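Local coordinates for protein beta sliding clamp (Caulobacter crescentus, PDB 5WCE) that probably tethers DNA polymerases and other proteins to DNA as a ring-shaped head-to-tail homodimer, giving replication its processivity, at residues A[9-14]-A[91-96]; A[16-21]-A[83-88]; A[269-274]-A[319-324]. All coordinates share one frame; numbering follows the deposited sequence.

How the contacts relate
Contact 1 joins segment 9-14, on the first strand, to residues 91-96 and so closes a long loop within the N-terminal domain. Contact 2 is nested inside that loop: 16-21 lies on the helix that follows, and 83-88 lies on helix 78-87, which leads back to strand 93-97. The two contacts touch, with Arg14 reaching the backbone of Arg86, and together they tie the domain's two helices to interior strands of its sheet. Contact 3 opens only after both have closed. It lies in the C-terminal domain, about 61 Å from contact 1 centre to centre, and links parts of two sheets. Contacts 2 and 3 both reach the second subunit.

Contact 1. Residues A[9-14]-A[91-96]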
loop_
_atom_site.group_PDB
_atom_site.type_symbol
_atom_site.label_atom_id
_atom_site.label_comp_id
_atom_site.label_asym_id
_atom_site.label_seq_id
_atom_site.Cartn_x
_atom_site.Cartn_y
_atom_site.Cartn_z
ATOM N N LYS A 9 -32.756 -4.900 21.922
ATOM C CA LYS A 9 -33.144 -3.620 21.339
ATOM C C LYS A 9 -32.454 -2.454 22.015
ATOM O O LYS A 9 -32.616 -2.239 23.240
ATOM C CB LYS A 9 -34.669 -3.409 21.424
ATOM C CG LYS A 9 -35.174 -2.052 20.941
ATOM C CD LYS A 9 -36.664 -2.114 20.603
ATOM C CE LYS A 9 -37.486 -0.929 21.100
ATOM N NZ LYS A 9 -37.234 0.320 20.363
ATOM N N LEU A 10 -31.761 -1.646 21.214
ATOM C CA LEU A 10 -30.962 -0.546 21.756
ATOM C C LEU A 10 -30.694 0.529 20.765
ATOM O O LEU A 10 -30.795 0.305 19.551
ATOM C CB LEU A 10 -29.625 -1.085 22.309
ATOM C CG LEU A 10 -28.658 -1.675 21.261
ATOM C CD1 LEU A 10 -27.728 -0.612 20.698
ATOM C CD2 LEU A 10 -27.843 -2.834 21.787
ATOM N N THR A 11 -30.285 1.679 21.277
ATOM C CA THR A 11 -29.796 2.760 20.479
ATOM C C THR A 11 -28.404 3.122 20.995
ATOM O O THR A 11 -28.182 3.114 22.198
ATOM C CB THR A 11 -30.766 3.946 20.521
ATOM O OG1 THR A 11 -32.025 3.498 19.955
ATOM C CG2 THR A 11 -30.258 5.123 19.675
ATOM N N ILE A 12 -27.498 3.436 20.067
ATOM C CA ILE A 12 -26.120 3.774 20.375
ATOM C C ILE A 12 -25.605 4.814 19.398
ATOM O O ILE A 12 -25.958 4.797 18.197
ATOM C CB ILE A 12 -25.226 2.494 20.394
ATOM C CG1 ILE A 12 -23.797 2.829 20.775
ATOM C CG2 ILE A 12 -25.251 1.754 19.060
ATOM C CD1 ILE A 12 -22.961 1.613 21.038
ATOM N N GLU A 13 -24.773 5.731 19.901
ATOM C CA GLU A 13 -24.178 6.742 19.033
ATOM C C GLU A 13 -23.202 6.098 18.065
ATOM O O GLU A 13 -22.426 5.228 18.438
ATOM C CB GLU A 13 -23.504 7.863 19.843
ATOM C CG GLU A 13 -24.567 8.686 20.578
ATOM C CD GLU A 13 -23.994 9.828 21.425
ATOM O OE1 GLU A 13 -22.763 9.886 21.712
ATOM O OE2 GLU A 13 -24.824 10.673 21.823
ATOM N N ARG A 14 -23.246 6.559 16.814
ATOM C CA ARG A 14 -22.363 6.046 15.748
ATOM C C ARG A 14 -20.899 6.046 16.234
ATOM O O ARG A 14 -20.231 5.042 16.094
ATOM C CB ARG A 14 -22.522 6.849 14.450
ATOM C CG ARG A 14 -21.470 6.501 13.392
ATOM C CD ARG A 14 -21.541 7.438 12.200
ATOM N NE ARG A 14 -20.450 7.150 11.289
ATOM C CZ ARG A 14 -19.208 7.600 11.399
ATOM N NH1 ARG A 14 -18.841 8.405 12.385
ATOM N NH2 ARG A 14 -18.310 7.224 10.513
ATOM N N GLY A 91 -22.519 11.690 13.431
ATOM C CA GLY A 91 -23.535 12.061 14.386
ATOM C C GLY A 91 -24.804 11.256 14.395
ATOM O O GLY A 91 -25.669 11.520 15.221
ATOM N N ALA A 92 -24.931 10.241 13.541
ATOM C CA ALA A 92 -26.155 9.419 13.507
ATOM C C ALA A 92 -26.312 8.602 14.791
ATOM O O ALA A 92 -25.336 8.046 15.323
ATOM C CB ALA A 92 -26.110 8.461 12.326
ATOM N N ASP A 93 -27.535 8.529 15.286
ATOM C CA ASP A 93 -27.871 7.539 16.288
ATOM C C ASP A 93 -28.197 6.259 15.551
ATOM O O ASP A 93 -28.877 6.311 14.543
ATOM C CB ASP A 93 -29.108 7.980 17.102
ATOM C CG ASP A 93 -28.757 8.886 18.274
ATOM O OD1 ASP A 93 -27.550 9.063 18.633
ATOM O OD2 ASP A 93 -29.764 9.395 18.843
ATOM N N VAL A 94 -27.735 5.132 16.087
ATOM C CA VAL A 94 -27.897 3.829 15.465
ATOM C C VAL A 94 -28.777 2.895 16.292
ATOM O O VAL A 94 -28.480 2.609 17.437
ATOM C CB VAL A 94 -26.555 3.148 15.214
ATOM C CG1 VAL A 94 -26.775 1.863 14.425
ATOM C CG2 VAL A 94 -25.595 4.110 14.501
ATOM N N SER A 95 -29.855 2.414 15.688
ATOM C CA SER A 95 -30.749 1.473 16.331
ATOM C C SER A 95 -30.335 0.035 15.943
ATOM O O SER A 95 -30.091 -0.249 14.759
ATOM C CB SER A 95 -32.199 1.789 15.918
ATOM O OG SER A 95 -32.969 0.662 16.122
ATOM N N LEU A 96 -30.188 -0.824 16.943
ATOM C CA LEU A 96 -29.963 -2.245 16.761
ATOM C C LEU A 96 -31.123 -2.999 17.364
ATOM O O LEU A 96 -31.483 -2.798 18.545
ATOM C CB LEU A 96 -28.614 -2.721 17.374
ATOM C CG LEU A 96 -27.342 -2.007 16.927
ATOM C CD1 LEU A 96 -26.114 -2.601 17.590
ATOM C CD2 LEU A 96 -27.122 -2.040 15.428
HETATM O O HOH W 1 -20.580 9.814 14.264
#
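Leu10 sets CG between its backbone N and carbonyl carbon (chi1 66°), while Leu96 turns CG anti to its carbonyl carbon (chi1 -55°), and the two side chains end up side by side, pointing the same way. Leu10 CG lies 4.0 Å from Leu96 CB, with the CD1 methyls also in contact. On the same face Ile12 CG2 approaches Val94 CB at 4.3 Å. These branched apolar residues suit a buried face, which Leu17 of the following helix helps to cover.

The backbones run antiparallel, and each of these two is a hydrogen-bonded pair, joined by two backbone hydrogen bonds: Leu10 N to Leu96 O is 2.9 Å, and Val94 N to Ile12 O is 2.8 Å, each with its reciprocal bond. Arg14 N adds a fifth bond, 3.0 Å to Ala92 O, just after Glu13 at the N-cap has ended the strand.

Polar residues occupy the other face in non-hydrogen-bonded pairs, Thr11 with Ser95 and Glu13 with Asp93. Glu13 CG comes 3.6 Å from Asp93 OD1, and these two side chains lie side by side, their carboxylate planes 20° apart, with Glu13 OE2 4.5 Å from Asp93 OD1. Such like charges probably repel mildly, which an exposed surface tolerates. At the far end, the extended Arg14 chain carries its guanidinium to a water that meets its edge in plane, 2.9 Å from NH1, and also accepts from Gly91 N; Arg14 NH2 bonds Arg86 O.

Interior strand pairing of this kind, running straight into a helix, belongs to the antiparallel sheet of the N-terminal domain in the DNA polymerase III beta subunit fold.

Contact 2. Residues A[16-21]-A[83-88]; sequences ALLKAL and EIVRKL
In the helix pair that packs on the sheets of the N-terminal domain, part of the DNA polymerase III beta subunit fold, Leu17, Leu18 and Leu21 of helix 14-25 meet Val85 of helix 78-87. The segments run roughly antiparallel, at 143°, with their axes 9.5 Å apart at closest approach. Val85 is the shared partner. Its CG2 lies 3.5 Å from Leu17 CD2 and 3.7 Å from Leu21 CD1, and both leucine side chains cross the valine at about a right angle. The other methyl, Val85 CG1, comes 4.1 Å from Leu18 CB.

A compact, branched valine fits between the helices, whereas the longer leucines can reach across to it; Leu17 and Leu21 also pack on Phe51 of the sheet beneath. Leu18, nearer the surface, has its CD1 placed by chi2 (60°) 3.8 Å from Arg86 N, beside the aliphatic start of the arginine. Lys87 forms a salt bridge with Asp281 of the second subunit, which places this helix at the ring's subunit interface.

Arg86 bends at chi3 (56°) and grips Glu83, one turn earlier, side-on: its NH2 meets Glu83 OE1 at 2.9 Å and its NE meets Glu83 OE2 at 3.1 Å, each carboxylate oxygen being approached on its syn side.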
loop_
_atom_site.group_PDB
_atom_site.type_symbol
_atom_site.label_atom_id
_atom_site.label_comp_id
_atom_site.label_asym_id
_atom_site.label_seq_id
_atom_site.Cartn_x
_atom_site.Cartn_y
_atom_site.Cartn_z
ATOM N N ALA A 16 -19.553 5.978 19.206
ATOM C CA ALA A 16 -19.322 4.932 20.215
ATOM C C ALA A 16 -19.322 3.527 19.654
ATOM O O ALA A 16 -18.513 2.651 20.038
ATOM C CB ALA A 16 -20.361 5.033 21.323
ATOM N N LEU A 17 -20.269 3.275 18.770
ATOM C CA LEU A 17 -20.412 1.977 18.138
ATOM C C LEU A 17 -19.199 1.701 17.270
ATOM O O LEU A 17 -18.629 0.605 17.314
ATOM C CB LEU A 17 -21.695 1.957 17.271
ATOM C CG LEU A 17 -22.000 0.679 16.508
ATOM C CD1 LEU A 17 -21.959 -0.549 17.381
ATOM C CD2 LEU A 17 -23.358 0.832 15.807
ATOM N N LEU A 18 -18.796 2.702 16.511
ATOM C CA LEU A 18 -17.652 2.593 15.619
ATOM C C LEU A 18 -16.369 2.351 16.356
ATOM O O LEU A 18 -15.579 1.523 15.923
ATOM C CB LEU A 18 -17.516 3.839 14.749
ATOM C CG LEU A 18 -16.494 3.877 13.632
ATOM C CD1 LEU A 18 -16.760 2.772 12.625
ATOM C CD2 LEU A 18 -16.581 5.226 12.937
ATOM N N LYS A 19 -16.195 3.033 17.485
ATOM C CA LYS A 19 -14.958 2.912 18.289
ATOM C C LYS A 19 -14.794 1.484 18.793
ATOM O O LYS A 19 -13.714 0.860 18.651
ATOM C CB LYS A 19 -14.967 3.938 19.414
ATOM C CG LYS A 19 -13.785 3.856 20.396
ATOM C CD LYS A 19 -13.802 5.025 21.376
ATOM C CE LYS A 19 -13.397 4.635 22.788
ATOM N NZ LYS A 19 -13.113 5.902 23.533
ATOM N N ALA A 20 -15.875 0.940 19.351
ATOM C CA ALA A 20 -15.882 -0.457 19.808
ATOM C C ALA A 20 -15.681 -1.504 18.727
ATOM O O ALA A 20 -14.881 -2.466 18.886
ATOM C CB ALA A 20 -17.146 -0.744 20.601
ATOM N N LEU A 21 -16.436 -1.355 17.637
ATOM C CA LEU A 21 -16.315 -2.231 16.500
ATOM C C LEU A 21 -14.886 -2.231 15.939
ATOM O O LEU A 21 -14.324 -3.306 15.672
ATOM C CB LEU A 21 -17.285 -1.864 15.393
ATOM C CG LEU A 21 -18.768 -2.168 15.646
ATOM C CD1 LEU A 21 -19.669 -1.559 14.575
ATOM C CD2 LEU A 21 -19.055 -3.638 15.759
ATOM N N GLU A 83 -18.062 -1.920 8.606
ATOM C CA GLU A 83 -18.160 -1.142 7.380
ATOM C C GLU A 83 -19.458 -0.378 7.248
ATOM O O GLU A 83 -19.443 0.777 6.861
ATOM C CB GLU A 83 -17.908 -2.037 6.168
ATOM C CG GLU A 83 -16.406 -2.399 6.088
ATOM C CD GLU A 83 -15.585 -1.153 5.745
ATOM O OE1 GLU A 83 -15.931 -0.467 4.766
ATOM O OE2 GLU A 83 -14.719 -0.744 6.487
ATOM N N ILE A 84 -20.574 -0.999 7.620
ATOM C CA ILE A 84 -21.859 -0.298 7.599
ATOM C C ILE A 84 -21.778 0.948 8.498
ATOM O O ILE A 84 -22.133 2.057 8.110
ATOM C CB ILE A 84 -23.012 -1.215 8.070
ATOM C CG1 ILE A 84 -23.353 -2.284 7.003
ATOM C CG2 ILE A 84 -24.292 -0.413 8.395
ATOM C CD1 ILE A 84 -24.209 -3.411 7.542
ATOM N N VAL A 85 -21.325 0.742 9.713
ATOM C CA VAL A 85 -21.352 1.832 10.681
ATOM C C VAL A 85 -20.401 2.967 10.264
ATOM O O VAL A 85 -20.752 4.131 10.369
ATOM C CB VAL A 85 -21.075 1.341 12.135
ATOM C CG1 VAL A 85 -21.018 2.523 13.088
ATOM C CG2 VAL A 85 -22.150 0.322 12.547
ATOM N N ARG A 86 -19.244 2.596 9.774
ATOM C CA ARG A 86 -18.279 3.543 9.241
ATOM C C ARG A 86 -18.903 4.460 8.177
ATOM O O ARG A 86 -18.619 5.634 8.130
ATOM C CB ARG A 86 -17.082 2.793 8.649
ATOM C CG ARG A 86 -15.832 3.654 8.507
ATOM C CD ARG A 86 -14.671 2.919 7.862
ATOM N NE ARG A 86 -15.035 2.369 6.555
ATOM C CZ ARG A 86 -15.280 3.067 5.435
ATOM N NH1 ARG A 86 -15.257 4.412 5.400
ATOM N NH2 ARG A 86 -15.600 2.426 4.316
ATOM N N LYS A 87 -19.778 3.928 7.343
ATOM C CA LYS A 87 -20.349 4.677 6.255
ATOM C C LYS A 87 -21.597 5.437 6.661
ATOM O O LYS A 87 -22.089 6.224 5.857
ATOM C CB LYS A 87 -20.679 3.741 5.100
ATOM C CG LYS A 87 -19.466 3.064 4.535
ATOM C CD LYS A 87 -19.855 2.068 3.447
ATOM C CE LYS A 87 -18.667 1.198 2.989
ATOM N NZ LYS A 87 -19.176 0.330 1.861
ATOM N N LEU A 88 -22.123 5.218 7.867
ATOM C CA LEU A 88 -23.271 5.982 8.316
ATOM C C LEU A 88 -22.906 7.461 8.510
ATOM O O LEU A 88 -21.774 7.778 8.769
ATOM C CB LEU A 88 -23.884 5.386 9.596
ATOM C CG LEU A 88 -24.518 3.993 9.516
ATOM C CD1 LEU A 88 -24.869 3.411 10.877
ATOM C CD2 LEU A 88 -25.727 4.037 8.617
#

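Contact 3. Residues A[269-274]-A[319-324]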
loop_
_atom_site.group_PDB
_atom_site.type_symbol
_atom_site.label_atom_id
_atom_site.label_comp_id
_atom_site.label_asym_id
_atom_site.label_seq_id
_atom_site.Cartn_x
_atom_site.Cartn_y
_atom_site.Cartn_z
ATOM N N LEU A 269 33.958 -1.838 18.488
ATOM C CA LEU A 269 33.985 -0.849 17.449
ATOM C C LEU A 269 32.777 0.092 17.632
ATOM O O LEU A 269 31.683 -0.374 17.867
ATOM C CB LEU A 269 33.886 -1.666 16.150
ATOM C CG LEU A 269 33.789 -1.083 14.783
ATOM C CD1 LEU A 269 34.251 -2.170 13.809
ATOM C CD2 LEU A 269 32.383 -0.518 14.495
ATOM N N THR A 270 32.984 1.377 17.484
ATOM C CA THR A 270 31.909 2.363 17.522
ATOM C C THR A 270 31.843 3.107 16.198
ATOM O O THR A 270 32.877 3.408 15.542
ATOM C CB THR A 270 32.085 3.364 18.683
ATOM O OG1 THR A 270 32.188 2.653 19.925
ATOM C CG2 THR A 270 30.859 4.236 18.815
ATOM N N LEU A 271 30.621 3.408 15.776
ATOM C CA LEU A 271 30.444 4.076 14.513
ATOM C C LEU A 271 29.243 5.037 14.526
ATOM O O LEU A 271 28.351 4.984 15.422
ATOM C CB LEU A 271 30.374 3.040 13.401
ATOM C CG LEU A 271 29.303 1.921 13.453
ATOM C CD1 LEU A 271 27.871 2.476 13.260
ATOM C CD2 LEU A 271 29.566 0.857 12.408
ATOM N N ASP A 272 29.231 5.889 13.513
ATOM C CA ASP A 272 28.107 6.774 13.213
ATOM C C ASP A 272 27.002 5.937 12.577
ATOM O O ASP A 272 27.101 5.514 11.418
ATOM C CB ASP A 272 28.576 7.905 12.280
ATOM C CG ASP A 272 27.494 8.870 11.924
ATOM O OD1 ASP A 272 26.341 8.542 11.759
ATOM O OD2 ASP A 272 27.836 10.023 11.689
ATOM N N ASN A 273 25.936 5.705 13.344
ATOM C CA ASN A 273 24.895 4.755 12.981
ATOM C C ASN A 273 24.151 5.172 11.739
ATOM O O ASN A 273 23.842 4.333 10.882
ATOM C CB ASN A 273 23.914 4.586 14.127
ATOM C CG ASN A 273 22.852 3.547 13.855
ATOM O OD1 ASN A 273 23.167 2.355 13.784
ATOM N ND2 ASN A 273 21.567 3.980 13.743
ATOM N N ASP A 274 23.808 6.455 11.645
ATOM C CA ASP A 274 23.085 6.936 10.458
ATOM C C ASP A 274 23.952 6.806 9.199
ATOM O O ASP A 274 23.479 6.295 8.205
ATOM C CB ASP A 274 22.623 8.377 10.619
ATOM C CG ASP A 274 21.724 8.825 9.436
ATOM O OD1 ASP A 274 20.710 8.157 9.145
ATOM O OD2 ASP A 274 22.074 9.793 8.776
ATOM N N VAL A 319 33.516 3.084 5.072
ATOM C CA VAL A 319 32.969 3.902 6.171
ATOM C C VAL A 319 34.037 3.991 7.262
ATOM O O VAL A 319 34.576 2.970 7.699
ATOM C CB VAL A 319 31.692 3.291 6.764
ATOM C CG1 VAL A 319 31.192 4.191 7.903
ATOM C CG2 VAL A 319 30.615 3.144 5.683
ATOM N N GLU A 320 34.371 5.214 7.653
ATOM C CA GLU A 320 35.307 5.436 8.770
ATOM C C GLU A 320 34.626 5.023 10.101
ATOM O O GLU A 320 33.456 5.292 10.317
ATOM C CB GLU A 320 35.807 6.906 8.803
ATOM C CG GLU A 320 36.356 7.350 7.426
ATOM C CD GLU A 320 37.475 6.409 6.946
ATOM O OE1 GLU A 320 38.348 6.078 7.802
ATOM O OE2 GLU A 320 37.484 5.949 5.752
ATOM N N VAL A 321 35.340 4.293 10.923
ATOM C CA VAL A 321 34.804 3.838 12.216
ATOM C C VAL A 321 35.916 3.975 13.249
ATOM O O VAL A 321 37.073 4.157 12.897
ATOM C CB VAL A 321 34.247 2.400 12.215
ATOM C CG1 VAL A 321 33.172 2.229 11.142
ATOM C CG2 VAL A 321 35.385 1.377 12.062
ATOM N N ASP A 322 35.510 3.906 14.524
ATOM C CA ASP A 322 36.420 3.913 15.644
ATOM C C ASP A 322 36.742 2.476 16.067
ATOM O O ASP A 322 35.935 1.811 16.802
ATOM C CB ASP A 322 35.753 4.671 16.797
ATOM C CG ASP A 322 36.719 5.054 17.900
ATOM O OD1 ASP A 322 37.917 4.831 17.795
ATOM O OD2 ASP A 322 36.284 5.740 18.844
ATOM N N TYR A 323 37.930 2.009 15.657
ATOM C CA TYR A 323 38.427 0.664 15.945
ATOM C C TYR A 323 39.944 0.577 15.824
ATOM O O TYR A 323 40.483 1.101 14.864
ATOM C CB TYR A 323 37.769 -0.329 14.971
ATOM C CG TYR A 323 38.197 -1.753 15.123
ATOM C CD1 TYR A 323 37.856 -2.466 16.251
ATOM C CD2 TYR A 323 38.957 -2.412 14.138
ATOM C CE1 TYR A 323 38.232 -3.789 16.420
ATOM C CE2 TYR A 323 39.362 -3.729 14.317
ATOM C CZ TYR A 323 38.973 -4.439 15.439
ATOM O OH TYR A 323 39.338 -5.772 15.649
ATOM N N ASP A 324 40.622 -0.136 16.718
ATOM C CA ASP A 324 42.065 -0.334 16.554
ATOM C C ASP A 324 42.544 -1.732 16.868
ATOM O O ASP A 324 43.709 -1.938 17.310
ATOM C CB ASP A 324 42.852 0.682 17.418
ATOM C CG ASP A 324 44.309 0.912 16.912
ATOM O OD1 ASP A 324 44.617 0.712 15.715
ATOM O OD2 ASP A 324 45.162 1.322 17.711
HETATM O O HOH W 2 31.745 6.343 12.174
#
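Val321 packs against both Leu269 and Leu271, and this apolar group is the tight half of the contact. With CG1 anti to its carbonyl carbon (chi1 -56°), Val321 brings that methyl 3.7 Å from Leu271 CB, the two side chains lying side by side and pointing the same way. Its other methyl, CG2, comes 4.0 Å from Leu269 CG. Leu269 also meets Tyr323, crossing it at about a right angle, with Leu269 CB 4.1 Å from Tyr323 CD1. Leucine suits this position because its long branched end can touch a valine and an aromatic residue together, while the tyrosine combines a broad apolar ring with a hydroxyl that hydrogen-bonds Glu326 O.

The backbones meet in a single antiparallel bridge, Thr270 with Asp322. Thr270 N lies 3.1 Å from Asp322 O, and in return Asp322 N lies 2.9 Å from Thr270 O, both bonds being fairly straight (163° and 161° at the hydrogen).

The polar half is looser: Thr270 CB and Asp322 CB, the closest side-chain atoms, stay 4.3 Å apart, though Asp322 CB rests 3.4 Å from Thr270 O. Past them direct pairing stops: a water takes over, accepting from Asp272 N and donating to Glu320 O at 2.7 Å. Asp272 and Glu320 find partners elsewhere: Asp272, the N-cap of helix 273-284, caps Leu275 N with OD1, and Glu320 forms a salt bridge with Arg111 of the second subunit.

The bridge joins strand 267-272 to the chain just after 314-320, two strands outermost within this chain in different sheets of the C-terminal domain. Leu269 and Leu271 also bond the backbone of strand 348-353, Leu269 and Tyr323 both rest on Val298 of strand 293-299, and Leu271 packs on Phe276 of helix 273-284.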